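Local coordinates for protein chorismate synthase (Aquifex aeolicus, PDB 1Q1L) that probably catalyses the last step of chorismate biosynthesis, eliminating phosphate from 5-enolpyruvylshikimate-3-phosphate with the help of reduced FMN, at residues L202-P205 with K209-E212. Sequence-based numbering, arbitrary orientation.
Sequences LRIP and KDEE
I204 and D210 reach toward each other from their two backbones and overlap at their ends, a carboxylate oxygen lying against the outer part of the isoleucine chain. Oxygen OD1 of D210 comes to 3.3 Å from CD1 of I204 and 3.5 Å from its CG1, a purely van der Waals approach. The same methyl, CD1, also lies 3.8 Å from the backbone N of D210 and 3.8 Å from CB of K209. In I204 a chi1 of 49° tucks CG1 between the two main-chain substituents, and an extended chi2 carries CD1 toward K209 and D210. L202 adds a looser contact, its backbone N 4.1 Å from OD2 of D210 and its side chain turned to helix 210-221. The carboxylate, largely buried, finds its polar partners just upstream: OD1 bonds to the hydroxyl of S200 and OD2 to the backbone N of E201. That hydroxyl is also bonded to the backbone N of L202 and of I204, which ties this part of the loop to the same carboxylate. A kink at chi2 (-81°) turns NZ of K209 outward to a long salt bridge with OE2 of E212 (3.8 Å) and a weak, long ion pair with E177. The contact thus folds the loop after helix 187-197 against the beginning of helix 210-221, where L202 and I204 also touch F213, while on strand 162-170 L202 rests against I170 and I204 against V167.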
loop_
_atom_site.group_PDB
_atom_site.type_symbol
_atom_site.label_atom_id
_atom_site.label_comp_id
_atom_site.label_asym_id
_atom_site.label_seq_id
_atom_site.Cartn_x
_atom_site.Cartn_y
_atom_site.Cartn_z
ATOM N N LEU A 202 16.320 -0.620 35.612
ATOM C CA LEU A 202 14.949 -0.917 35.210
ATOM C C LEU A 202 14.372 0.243 34.398
ATOM O O LEU A 202 13.174 0.284 34.112
ATOM C CB LEU A 202 14.079 -1.154 36.448
ATOM C CG LEU A 202 14.447 -2.342 37.344
ATOM C CD1 LEU A 202 13.767 -2.185 38.692
ATOM C CD2 LEU A 202 14.036 -3.652 36.677
ATOM N N ARG A 203 15.232 1.190 34.042
ATOM C CA ARG A 203 14.833 2.358 33.265
ATOM C C ARG A 203 13.718 3.168 33.926
ATOM O O ARG A 203 12.844 3.717 33.241
ATOM C CB ARG A 203 14.409 1.946 31.848
ATOM C CG ARG A 203 15.537 1.394 30.956
ATOM C CD ARG A 203 15.796 2.328 29.777
ATOM N NE ARG A 203 14.524 2.729 29.197
ATOM C CZ ARG A 203 14.215 3.959 28.814
ATOM N NH1 ARG A 203 15.087 4.952 28.925
ATOM N NH2 ARG A 203 13.002 4.202 28.353
ATOM N N ILE A 204 13.737 3.232 35.256
ATOM C CA ILE A 204 12.756 4.032 35.980
ATOM C C ILE A 204 13.387 5.413 36.172
ATOM O O ILE A 204 14.599 5.532 36.336
ATOM C CB ILE A 204 12.387 3.413 37.353
ATOM C CG1 ILE A 204 13.653 3.043 38.125
ATOM C CG2 ILE A 204 11.496 2.198 37.151
ATOM C CD1 ILE A 204 13.373 2.479 39.511
ATOM N N PRO A 205 12.571 6.477 36.136
ATOM C CA PRO A 205 13.010 7.865 36.292
ATOM C C PRO A 205 13.754 8.216 37.588
ATOM O O PRO A 205 14.336 9.290 37.689
ATOM C CB PRO A 205 11.705 8.651 36.165
ATOM C CG PRO A 205 10.843 7.769 35.354
ATOM C CD PRO A 205 11.117 6.421 35.929
ATOM N N LYS A 209 15.375 4.478 43.525
ATOM C CA LYS A 209 14.292 3.520 43.745
ATOM C C LYS A 209 14.639 2.117 43.252
ATOM O O LYS A 209 13.957 1.150 43.589
ATOM C CB LYS A 209 13.024 3.993 43.029
ATOM C CG LYS A 209 12.462 5.323 43.509
ATOM C CD LYS A 209 11.632 5.154 44.770
ATOM C CE LYS A 209 10.902 6.445 45.133
ATOM N NZ LYS A 209 9.892 6.236 46.215
ATOM N N ASP A 210 15.691 2.010 42.449
ATOM C CA ASP A 210 16.107 0.724 41.899
ATOM C C ASP A 210 16.112 -0.404 42.922
ATOM O O ASP A 210 15.354 -1.368 42.793
ATOM C CB ASP A 210 17.489 0.848 41.255
ATOM C CG ASP A 210 17.432 1.454 39.858
ATOM O OD1 ASP A 210 16.687 2.440 39.658
ATOM O OD2 ASP A 210 18.142 0.944 38.961
ATOM N N GLU A 211 16.965 -0.283 43.936
ATOM C CA GLU A 211 17.065 -1.302 44.976
ATOM C C GLU A 211 15.682 -1.668 45.498
ATOM O O GLU A 211 15.369 -2.844 45.687
ATOM C CB GLU A 211 17.936 -0.795 46.124
ATOM C CG GLU A 211 19.310 -0.327 45.678
ATOM C CD GLU A 211 20.029 -1.365 44.841
ATOM O OE1 GLU A 211 20.214 -2.501 45.332
ATOM O OE2 GLU A 211 20.408 -1.042 43.692
ATOM N N GLU A 212 14.857 -0.650 45.722
ATOM C CA GLU A 212 13.503 -0.856 46.212
ATOM C C GLU A 212 12.716 -1.724 45.235
ATOM O O GLU A 212 12.054 -2.683 45.637
ATOM C CB GLU A 212 12.802 0.490 46.390
ATOM C CG GLU A 212 11.375 0.382 46.899
ATOM C CD GLU A 212 10.716 1.735 47.051
ATOM O OE1 GLU A 212 9.539 1.782 47.471
ATOM O OE2 GLU A 212 11.374 2.753 46.754
#